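Local coordinates for transcriptional regulator, LacI family protein (Rhodococcus jostii, PDB 3K9C) that probably acts as a DNA-binding transcription factor of the LacI family that recognises cis-regulatory sequences, at residues B[114-119]-B[265-270]; B[16-21]-B[53-58]; B[174-179]-B[187-192]; B[149-152]-B[158-161]. All coordinates share one frame; numbering follows the deposited sequence.

In the fold
From the N terminus, contact 2 comes first: it closes at 53-58 the loop opened at 16-21, placing helix 55-63 on the large mixed sheet. Contact 1 opens later, at 114-119, and closes only at 265-270. Nested inside that long loop lie contact 4 and then contact 3, one after the other, each setting a helix on the four-stranded parallel sheet; none of the loops cross. Contact 1 joins helix 110-123, which packs on that smaller sheet, to strand 262-270 of the large mixed sheet. Its helix also touches contacts 3 and 4, through Val190, Ala150 and Met151. Contact 2 touches none of the others, its centre about 29 Å from that of contact 1, although both reach the large sheet.

Contact 1: residues B[114-119]-B[265-270]; sequences ITLAVD and LAPHLV
Leu116 of helix 110-123 meets Pro267, His268 and Leu269 where strand 262-270 runs past it, a helix-on-strand contact in the two-lobed periplasmic-binding-protein-like fold of the LacI family. That strand, interrupted by a bulge or short loop, belongs to the larger mixed sheet, whereas the helix packs on the smaller one through Ile114 and Ala117 against Val190. Their closest alpha carbons, Leu116 CA and Leu269 CA, are 6.5 Å apart.

The apolar part is slight: Leu116 CD1 lies 4.2 Å from Pro267 CG, and Pro267 rests in turn on Asp109 and Ile236. Leu269 also turns toward the helix and loses surface to it, though its side chain makes no close contact there.

The remaining approaches are methyl-to-backbone. With CG trans to the carbonyl carbon (chi1 -68°) and the branch extended beyond it, Leu116 directs CD1 across the main chain of the strand, reaching His268 CA at 3.9 Å and Leu269 N at 4.0 Å. No hydrogen bond links the segments; strand pairing is made instead with Ser237 and Thr235. The shortest approach is a van der Waals one, Leu116 CD1 to Pro267 O at 3.6 Å.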
loop_
_atom_site.group_PDB
_atom_site.type_symbol
_atom_site.label_atom_id
_atom_site.label_comp_id
_atom_site.label_asym_id
_atom_site.label_seq_id
_atom_site.Cartn_x
_atom_site.Cartn_y
_atom_site.Cartn_z
ATOM N N ILE B 114 -5.798 17.657 -14.385
ATOM C CA ILE B 114 -4.472 18.238 -14.471
ATOM C C ILE B 114 -4.573 19.728 -14.774
ATOM O O ILE B 114 -3.729 20.511 -14.334
ATOM C CB ILE B 114 -3.590 17.469 -15.506
ATOM C CG1 ILE B 114 -2.125 17.859 -15.326
ATOM C CG2 ILE B 114 -4.055 17.745 -16.920
ATOM C CD1 ILE B 114 -1.166 16.711 -15.548
ATOM N N THR B 115 -5.619 20.135 -15.496
ATOM C CA THR B 115 -5.800 21.557 -15.789
ATOM C C THR B 115 -5.972 22.308 -14.463
ATOM O O THR B 115 -5.471 23.424 -14.308
ATOM C CB THR B 115 -7.037 21.810 -16.696
ATOM O OG1 THR B 115 -6.908 21.059 -17.904
ATOM C CG2 THR B 115 -7.148 23.277 -17.061
ATOM N N LEU B 116 -6.674 21.695 -13.506
ATOM C CA LEU B 116 -6.864 22.315 -12.186
ATOM C C LEU B 116 -5.506 22.499 -11.511
ATOM O O LEU B 116 -5.229 23.541 -10.916
ATOM C CB LEU B 116 -7.750 21.436 -11.288
ATOM C CG LEU B 116 -9.227 21.288 -11.662
ATOM C CD1 LEU B 116 -9.880 20.256 -10.753
ATOM C CD2 LEU B 116 -9.931 22.645 -11.548
ATOM N N ALA B 117 -4.672 21.465 -11.594
ATOM C CA ALA B 117 -3.332 21.503 -11.015
ATOM C C ALA B 117 -2.548 22.660 -11.634
ATOM O O ALA B 117 -1.947 23.457 -10.923
ATOM C CB ALA B 117 -2.605 20.165 -11.270
ATOM N N VAL B 118 -2.556 22.750 -12.964
ATOM C CA VAL B 118 -1.845 23.826 -13.658
ATOM C C VAL B 118 -2.419 25.202 -13.330
ATOM O O VAL B 118 -1.670 26.128 -13.041
ATOM C CB VAL B 118 -1.857 23.639 -15.199
ATOM C CG1 VAL B 118 -1.346 24.917 -15.886
ATOM C CG2 VAL B 118 -0.962 22.460 -15.590
ATOM N N ASP B 119 -3.743 25.337 -13.369
ATOM C CA ASP B 119 -4.360 26.625 -13.048
ATOM C C ASP B 119 -3.937 27.072 -11.648
ATOM O O ASP B 119 -3.587 28.232 -11.432
ATOM C CB ASP B 119 -5.886 26.536 -13.118
ATOM C CG ASP B 119 -6.396 26.320 -14.530
ATOM O OD1 ASP B 119 -5.634 26.557 -15.489
ATOM O OD2 ASP B 119 -7.571 25.923 -14.683
ATOM N N LEU B 265 -16.432 11.521 -14.457
ATOM C CA LEU B 265 -16.654 12.318 -13.258
ATOM C C LEU B 265 -15.676 13.484 -13.100
ATOM O O LEU B 265 -14.499 13.386 -13.455
ATOM C CB LEU B 265 -16.558 11.418 -12.026
ATOM C CG LEU B 265 -17.314 10.087 -12.118
ATOM C CD1 LEU B 265 -17.154 9.323 -10.814
ATOM C CD2 LEU B 265 -18.791 10.342 -12.416
ATOM N N ALA B 266 -16.172 14.584 -12.547
ATOM C CA ALA B 266 -15.355 15.770 -12.328
ATOM C C ALA B 266 -14.479 15.612 -11.095
ATOM O O ALA B 266 -14.936 15.152 -10.052
ATOM C CB ALA B 266 -16.239 16.987 -12.159
ATOM N N PRO B 267 -13.194 15.981 -11.208
ATOM C CA PRO B 267 -12.265 15.880 -10.081
ATOM C C PRO B 267 -12.196 17.246 -9.406
ATOM O O PRO B 267 -12.754 18.214 -9.914
ATOM C CB PRO B 267 -10.955 15.527 -10.767
ATOM C CG PRO B 267 -11.023 16.380 -11.998
ATOM C CD PRO B 267 -12.457 16.166 -12.472
ATOM N N HIS B 268 -11.536 17.327 -8.260
ATOM C CA HIS B 268 -11.392 18.612 -7.587
ATOM C C HIS B 268 -10.037 18.747 -6.931
ATOM O O HIS B 268 -9.372 17.753 -6.636
ATOM C CB HIS B 268 -12.529 18.868 -6.578
ATOM C CG HIS B 268 -12.876 17.699 -5.713
ATOM N ND1 HIS B 268 -12.240 17.435 -4.518
ATOM C CD2 HIS B 268 -13.826 16.743 -5.851
ATOM C CE1 HIS B 268 -12.784 16.370 -3.955
ATOM N NE2 HIS B 268 -13.750 15.932 -4.746
ATOM N N LEU B 269 -9.618 19.990 -6.736
ATOM C CA LEU B 269 -8.328 20.280 -6.135
ATOM C C LEU B 269 -8.390 20.205 -4.628
ATOM O O LEU B 269 -9.326 20.694 -4.013
ATOM C CB LEU B 269 -7.841 21.675 -6.539
ATOM C CG LEU B 269 -6.552 22.116 -5.835
ATOM C CD1 LEU B 269 -5.394 21.293 -6.353
ATOM C CD2 LEU B 269 -6.305 23.604 -6.072
ATOM N N VAL B 270 -7.379 19.582 -4.043
ATOM C CA VAL B 270 -7.286 19.462 -2.609
ATOM C C VAL B 270 -5.946 20.063 -2.226
ATOM O O VAL B 270 -4.897 19.434 -2.401
ATOM C CB VAL B 270 -7.351 17.987 -2.159
ATOM C CG1 VAL B 270 -7.227 17.900 -0.632
ATOM C CG2 VAL B 270 -8.649 17.366 -2.625
#

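Contact 2: residues B[16-21]-B[53-58]; sequences GVVFEL and RAEKVA
Val18, on strand 13-20, faces the first turn of helix 55-63, and the two backbones come nearest where Val18 CA and Ala58 CA stand 6.9 Å apart. Both Val18 and Ala58 aim their CB atoms at the opposite segment, and one branch of the valine makes the contacts. Its CG1 is trans to the main-chain nitrogen (chi1 -180°), which carries that methyl to 4.3 Å from Ala58 CB. The same CG1 also lies 4.0 Å from Glu55 OE2, the two side chains crossing at about a right angle; this is van der Waals contact, without a hydrogen bond.

The topology explains the meeting. In the order of this sheet, strand 13-20 sits between strands 42-49 and 67-73, and helix 55-63 forms the beta-alpha-beta crossover that links those two neighbours, so it has to pass over the strand carrying Val18. Val59 and Leu62 of the helix and Val49 and Leu72 of the flanking strands also touch Val18.

Ala54 is the N-cap, its O accepting from Ala58 N at 3.0 Å. Glu55 leaves the helix start extended, and its carboxylate is gripped at both oxygens, OE2 by Thr75 OG1 and OE1 by Arg76 N, which limits its rotation and satisfies the acid beside an apolar methyl. Just ahead of the helix, Arg53 donates through NE to Ala48 O and makes a cation-pi contact with Tyr34 of the second subunit.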
loop_
_atom_site.group_PDB
_atom_site.type_symbol
_atom_site.label_atom_id
_atom_site.label_comp_id
_atom_site.label_asym_id
_atom_site.label_seq_id
_atom_site.Cartn_x
_atom_site.Cartn_y
_atom_site.Cartn_z
ATOM N N GLY B 16 -17.586 -9.144 -9.200
ATOM C CA GLY B 16 -16.162 -9.397 -9.267
ATOM C C GLY B 16 -15.365 -8.120 -9.403
ATOM O O GLY B 16 -15.734 -7.230 -10.164
ATOM N N VAL B 17 -14.268 -8.026 -8.662
ATOM C CA VAL B 17 -13.423 -6.835 -8.734
ATOM C C VAL B 17 -11.944 -7.187 -8.916
ATOM O O VAL B 17 -11.345 -7.832 -8.062
ATOM C CB VAL B 17 -13.568 -5.971 -7.452
ATOM C CG1 VAL B 17 -12.675 -4.737 -7.545
ATOM C CG2 VAL B 17 -15.014 -5.566 -7.260
ATOM N N VAL B 18 -11.360 -6.774 -10.037
ATOM C CA VAL B 18 -9.940 -7.018 -10.297
ATOM C C VAL B 18 -9.190 -5.732 -9.911
ATOM O O VAL B 18 -9.582 -4.641 -10.327
ATOM C CB VAL B 18 -9.714 -7.344 -11.794
ATOM C CG1 VAL B 18 -8.240 -7.603 -12.074
ATOM C CG2 VAL B 18 -10.535 -8.579 -12.181
ATOM N N PHE B 19 -8.128 -5.847 -9.113
ATOM C CA PHE B 19 -7.367 -4.662 -8.684
ATOM C C PHE B 19 -5.895 -4.972 -8.425
ATOM O O PHE B 19 -5.524 -6.123 -8.185
ATOM C CB PHE B 19 -7.968 -4.073 -7.401
ATOM C CG PHE B 19 -7.568 -4.810 -6.162
ATOM C CD1 PHE B 19 -6.660 -4.255 -5.270
ATOM C CD2 PHE B 19 -8.081 -6.074 -5.895
ATOM C CE1 PHE B 19 -6.266 -4.949 -4.128
ATOM C CE2 PHE B 19 -7.698 -6.774 -4.764
ATOM C CZ PHE B 19 -6.791 -6.213 -3.876
ATOM N N GLU B 20 -5.064 -3.932 -8.454
ATOM C CA GLU B 20 -3.630 -4.085 -8.218
ATOM C C GLU B 20 -3.273 -4.068 -6.738
ATOM O O GLU B 20 -3.477 -3.064 -6.045
ATOM C CB GLU B 20 -2.848 -2.975 -8.919
ATOM C CG GLU B 20 -2.725 -3.139 -10.412
ATOM C CD GLU B 20 -2.082 -1.932 -11.072
ATOM O OE1 GLU B 20 -1.041 -1.446 -10.566
ATOM O OE2 GLU B 20 -2.618 -1.473 -12.100
ATOM N N LEU B 21 -2.732 -5.184 -6.265
ATOM C CA LEU B 21 -2.318 -5.304 -4.875
ATOM C C LEU B 21 -1.300 -4.199 -4.547
ATOM O O LEU B 21 -0.424 -3.882 -5.351
ATOM C CB LEU B 21 -1.686 -6.680 -4.642
ATOM C CG LEU B 21 -1.808 -7.274 -3.236
ATOM C CD1 LEU B 21 -3.274 -7.399 -2.866
ATOM C CD2 LEU B 21 -1.133 -8.644 -3.185
ATOM N N ARG B 53 1.388 -12.379 -10.598
ATOM C CA ARG B 53 0.038 -12.833 -10.927
ATOM C C ARG B 53 -0.606 -11.926 -11.963
ATOM O O ARG B 53 -1.253 -10.933 -11.621
ATOM C CB ARG B 53 -0.845 -12.919 -9.672
ATOM C CG ARG B 53 -1.952 -13.970 -9.833
ATOM C CD ARG B 53 -2.719 -14.277 -8.556
ATOM N NE ARG B 53 -3.911 -13.453 -8.461
ATOM C CZ ARG B 53 -5.158 -13.898 -8.569
ATOM N NH1 ARG B 53 -5.402 -15.183 -8.772
ATOM N NH2 ARG B 53 -6.162 -13.044 -8.493
ATOM N N ALA B 54 -0.418 -12.283 -13.230
ATOM C CA ALA B 54 -0.948 -11.510 -14.351
ATOM C C ALA B 54 -2.441 -11.229 -14.265
ATOM O O ALA B 54 -3.217 -12.034 -13.732
ATOM C CB ALA B 54 -0.632 -12.221 -15.667
ATOM N N GLU B 55 -2.834 -10.075 -14.794
ATOM C CA GLU B 55 -4.233 -9.683 -14.792
ATOM C C GLU B 55 -5.070 -10.717 -15.533
ATOM O O GLU B 55 -6.251 -10.905 -15.235
ATOM C CB GLU B 55 -4.408 -8.306 -15.430
ATOM C CG GLU B 55 -5.867 -7.930 -15.638
ATOM C CD GLU B 55 -6.051 -6.475 -15.990
ATOM O OE1 GLU B 55 -5.206 -5.943 -16.744
ATOM O OE2 GLU B 55 -7.045 -5.870 -15.521
ATOM N N LYS B 56 -4.455 -11.389 -16.498
ATOM C CA LYS B 56 -5.141 -12.426 -17.254
ATOM C C LYS B 56 -5.495 -13.571 -16.294
ATOM O O LYS B 56 -6.597 -14.121 -16.333
ATOM C CB LYS B 56 -4.228 -12.938 -18.375
ATOM C CG LYS B 56 -4.887 -13.919 -19.327
ATOM C CD LYS B 56 -3.894 -14.430 -20.374
ATOM C CE LYS B 56 -2.814 -15.312 -19.745
ATOM N NZ LYS B 56 -1.752 -15.736 -20.720
ATOM N N VAL B 57 -4.549 -13.920 -15.428
ATOM C CA VAL B 57 -4.751 -14.995 -14.454
ATOM C C VAL B 57 -5.820 -14.600 -13.433
ATOM O O VAL B 57 -6.658 -15.413 -13.033
ATOM C CB VAL B 57 -3.432 -15.311 -13.708
ATOM C CG1 VAL B 57 -3.671 -16.352 -12.620
ATOM C CG2 VAL B 57 -2.379 -15.802 -14.703
ATOM N N ALA B 58 -5.790 -13.341 -13.019
ATOM C CA ALA B 58 -6.746 -12.834 -12.051
ATOM C C ALA B 58 -8.173 -12.874 -12.609
ATOM O O ALA B 58 -9.112 -13.260 -11.904
ATOM C CB ALA B 58 -6.377 -11.417 -11.664
#

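Contact 3: residues B[174-179]-B[187-192]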
loop_
_atom_site.group_PDB
_atom_site.type_symbol
_atom_site.label_atom_id
_atom_site.label_comp_id
_atom_site.label_asym_id
_atom_site.label_seq_id
_atom_site.Cartn_x
_atom_site.Cartn_y
_atom_site.Cartn_z
ATOM N N GLU B 174 13.493 9.682 -9.900
ATOM C CA GLU B 174 14.308 9.800 -11.106
ATOM C C GLU B 174 13.875 10.988 -11.955
ATOM O O GLU B 174 14.707 11.785 -12.392
ATOM C CB GLU B 174 14.248 8.508 -11.926
ATOM C CG GLU B 174 15.182 7.428 -11.404
ATOM C CD GLU B 174 16.640 7.895 -11.360
ATOM O OE1 GLU B 174 17.240 8.082 -12.440
ATOM O OE2 GLU B 174 17.186 8.087 -10.248
ATOM N N GLY B 175 12.573 11.112 -12.176
ATOM C CA GLY B 175 12.079 12.229 -12.956
ATOM C C GLY B 175 12.464 13.560 -12.341
ATOM O O GLY B 175 12.809 14.491 -13.055
HETATM N N MSE B 176 12.411 13.656 -11.017
HETATM C CA MSE B 176 12.757 14.905 -10.347
HETATM C C MSE B 176 14.250 15.180 -10.494
HETATM O O MSE B 176 14.667 16.328 -10.672
HETATM C CB MSE B 176 12.364 14.846 -8.867
HETATM C CG MSE B 176 12.460 16.184 -8.110
HETATM SE SE MSE B 176 11.338 17.619 -8.853
HETATM C CE MSE B 176 10.146 16.560 -9.903
ATOM N N HIS B 177 15.044 14.117 -10.420
ATOM C CA HIS B 177 16.488 14.224 -10.566
ATOM C C HIS B 177 16.772 14.795 -11.958
ATOM O O HIS B 177 17.518 15.765 -12.109
ATOM C CB HIS B 177 17.119 12.841 -10.423
ATOM C CG HIS B 177 18.582 12.810 -10.725
ATOM N ND1 HIS B 177 19.503 13.545 -10.008
ATOM C CD2 HIS B 177 19.282 12.156 -11.683
ATOM C CE1 HIS B 177 20.708 13.345 -10.515
ATOM N NE2 HIS B 177 20.601 12.508 -11.531
ATOM N N THR B 178 16.155 14.194 -12.969
ATOM C CA THR B 178 16.320 14.646 -14.348
ATOM C C THR B 178 15.997 16.137 -14.441
ATOM O O THR B 178 16.771 16.915 -14.999
ATOM C CB THR B 178 15.366 13.899 -15.303
ATOM O OG1 THR B 178 15.579 12.485 -15.199
ATOM C CG2 THR B 178 15.592 14.344 -16.729
ATOM N N LEU B 179 14.852 16.528 -13.880
ATOM C CA LEU B 179 14.409 17.919 -13.908
ATOM C C LEU B 179 15.381 18.867 -13.228
ATOM O O LEU B 179 15.571 19.991 -13.680
ATOM C CB LEU B 179 13.017 18.048 -13.266
ATOM C CG LEU B 179 11.912 17.296 -14.025
ATOM C CD1 LEU B 179 10.591 17.312 -13.239
ATOM C CD2 LEU B 179 11.745 17.934 -15.402
ATOM N N THR B 187 10.029 25.389 -11.125
ATOM C CA THR B 187 9.739 25.797 -9.750
ATOM C C THR B 187 8.508 25.057 -9.223
ATOM O O THR B 187 8.149 25.182 -8.058
ATOM C CB THR B 187 9.471 27.315 -9.639
ATOM O OG1 THR B 187 8.287 27.641 -10.371
ATOM C CG2 THR B 187 10.647 28.115 -10.175
ATOM N N ALA B 188 7.848 24.309 -10.099
ATOM C CA ALA B 188 6.672 23.535 -9.704
ATOM C C ALA B 188 6.661 22.261 -10.524
ATOM O O ALA B 188 7.125 22.235 -11.666
ATOM C CB ALA B 188 5.397 24.325 -9.941
ATOM N N VAL B 189 6.133 21.201 -9.934
ATOM C CA VAL B 189 6.092 19.922 -10.600
ATOM C C VAL B 189 4.779 19.221 -10.328
ATOM O O VAL B 189 4.371 19.109 -9.183
ATOM C CB VAL B 189 7.232 19.021 -10.089
ATOM C CG1 VAL B 189 7.206 17.691 -10.815
ATOM C CG2 VAL B 189 8.573 19.731 -10.259
ATOM N N VAL B 190 4.124 18.755 -11.382
ATOM C CA VAL B 190 2.878 18.019 -11.246
ATOM C C VAL B 190 3.224 16.554 -11.524
ATOM O O VAL B 190 3.594 16.199 -12.642
ATOM C CB VAL B 190 1.803 18.509 -12.264
ATOM C CG1 VAL B 190 0.555 17.653 -12.159
ATOM C CG2 VAL B 190 1.448 19.969 -11.998
ATOM N N ALA B 191 3.132 15.715 -10.498
ATOM C CA ALA B 191 3.443 14.296 -10.636
ATOM C C ALA B 191 2.238 13.529 -11.167
ATOM O O ALA B 191 1.103 13.957 -10.987
ATOM C CB ALA B 191 3.884 13.724 -9.295
ATOM N N PHE B 192 2.489 12.387 -11.808
ATOM C CA PHE B 192 1.403 11.579 -12.368
ATOM C C PHE B 192 0.388 11.201 -11.293
ATOM O O PHE B 192 -0.813 11.350 -11.496
ATOM C CB PHE B 192 1.948 10.305 -13.022
ATOM C CG PHE B 192 0.875 9.405 -13.555
ATOM C CD1 PHE B 192 0.052 9.827 -14.593
ATOM C CD2 PHE B 192 0.664 8.151 -12.998
ATOM C CE1 PHE B 192 -0.966 9.009 -15.067
ATOM C CE2 PHE B 192 -0.355 7.324 -13.470
ATOM C CZ PHE B 192 -1.172 7.754 -14.504
#
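Met176, modelled as selenomethionine, leaves helix 169-181 with CG trans to the backbone nitrogen (chi1 -170°), then bends at chi2 and again at chi3, bringing its end against Val189. Met176 SE lies 3.8 Å from Val189 CG2, an ordinary contact. At 18°, however, chi3 is nearly eclipsed, and Met176 CE stands only 3.3 Å from Val189 CG1, tighter than normal carbon contact; the exact place of that methyl is therefore somewhat doubtful, and with it the 3.6 Å from Met176 CE to Val189 CG2. No hydrogen bond crosses between helix and strand.

This helix is the connection of a beta-alpha-beta unit: it joins strand 160-164 to strand 188-191 across the intervening strand 129-133 of the four-stranded parallel sheet. Hence Met176, Leu179 and Val189 all touch Ile132 as well, while Val200, Leu203 and Leu204 of helix 194-206 border Met176.

Replacing Val189 by alanine would remove both methyls and is likely to leave Leu179 CD1 and the end of Met176 without their partner on the strand, letting the bent selenomethionine chain turn. One turn on from Met176, Leu179 reaches tip to tip toward the valine, its CD1 4.2 Å from Val189 CG1.

Contact 4: residues B[149-152]-B[158-161]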
loop_
_atom_site.group_PDB
_atom_site.type_symbol
_atom_site.label_atom_id
_atom_site.label_comp_id
_atom_site.label_asym_id
_atom_site.label_seq_id
_atom_site.Cartn_x
_atom_site.Cartn_y
_atom_site.Cartn_z
ATOM N N ALA B 149 -1.760 21.168 -22.849
ATOM C CA ALA B 149 -2.821 22.063 -23.296
ATOM C C ALA B 149 -2.988 23.209 -22.314
ATOM O O ALA B 149 -3.056 24.373 -22.709
ATOM C CB ALA B 149 -4.131 21.302 -23.433
ATOM N N ALA B 150 -3.056 22.880 -21.028
ATOM C CA ALA B 150 -3.224 23.901 -20.008
ATOM C C ALA B 150 -2.040 24.862 -20.001
ATOM O O ALA B 150 -2.219 26.062 -19.831
ATOM C CB ALA B 150 -3.391 23.257 -18.635
HETATM N N MSE B 151 -0.825 24.350 -20.169
HETATM C CA MSE B 151 0.329 25.245 -20.169
HETATM C C MSE B 151 0.241 26.211 -21.356
HETATM O O MSE B 151 0.566 27.396 -21.243
HETATM C CB MSE B 151 1.640 24.445 -20.226
HETATM C CG MSE B 151 2.014 23.710 -18.935
HETATM SE SE MSE B 151 2.328 24.953 -17.472
HETATM C CE MSE B 151 4.164 25.491 -17.892
ATOM N N ASP B 152 -0.220 25.694 -22.488
ATOM C CA ASP B 152 -0.349 26.487 -23.699
ATOM C C ASP B 152 -1.408 27.577 -23.526
ATOM O O ASP B 152 -1.245 28.694 -24.018
ATOM C CB ASP B 152 -0.697 25.569 -24.877
ATOM C CG ASP B 152 -0.627 26.279 -26.220
ATOM O OD1 ASP B 152 0.218 27.188 -26.390
ATOM O OD2 ASP B 152 -1.411 25.905 -27.114
ATOM N N ALA B 158 6.595 27.358 -23.870
ATOM C CA ALA B 158 8.058 27.381 -23.956
ATOM C C ALA B 158 8.761 27.122 -22.618
ATOM O O ALA B 158 9.982 26.957 -22.575
ATOM C CB ALA B 158 8.530 28.713 -24.551
ATOM N N SER B 159 7.998 27.092 -21.527
ATOM C CA SER B 159 8.585 26.822 -20.218
ATOM C C SER B 159 7.922 25.599 -19.586
ATOM O O SER B 159 7.971 25.407 -18.362
ATOM C CB SER B 159 8.461 28.045 -19.305
ATOM O OG SER B 159 7.137 28.530 -19.250
ATOM N N ALA B 160 7.306 24.774 -20.434
ATOM C CA ALA B 160 6.641 23.562 -19.990
ATOM C C ALA B 160 7.542 22.365 -20.272
ATOM O O ALA B 160 8.065 22.215 -21.380
ATOM C CB ALA B 160 5.295 23.399 -20.713
ATOM N N THR B 161 7.732 21.517 -19.269
ATOM C CA THR B 161 8.577 20.341 -19.421
ATOM C C THR B 161 7.838 19.061 -19.033
ATOM O O THR B 161 7.173 19.011 -18.003
ATOM C CB THR B 161 9.826 20.454 -18.534
ATOM O OG1 THR B 161 10.447 21.726 -18.747
ATOM C CG2 THR B 161 10.825 19.350 -18.862
#
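Met151, modelled as selenomethionine, folds its side chain around the single methyl of Ala160, which follows the turn after helix 140-153. Three successive turns do this: chi1 of -73° sets CG trans to the carbonyl carbon, and chi2 (-63°) and chi3 (-81°) curl the chain in the same sense. Ala160 CB is consequently approached at 3.7 Å by Met151 CG and at 3.7 Å by Met151 CE, with Met151 CB at 3.8 Å as well.

The curl also carries the terminal methyl over the main chain of Ser159 and Ala160, where Met151 CE lies 3.8 Å from Ser159 O and 3.8 Å from Ala160 CA. Ser159 OG has two carbonyls within hydrogen-bonding reach, Arg127 O, the stronger partner, and Leu156 O, which must share its one proton. On its other contacts Met151 meets Leu156, Ile129 and Val118, so it is wrapped by helix 110-123, strand 129-133 and the turn.

Helix 140-153 and strand 160-164 are consecutive elements of a beta-alpha-beta unit that begins with strand 129-133, and the short turn between them is braced by Asp152 OD1 bonding to Ser157 OG. Across the contact itself there is no hydrogen bond or charge pair, which is consistent with these two segments being joined by van der Waals packing and the burial of apolar surface, with no directional bond between them.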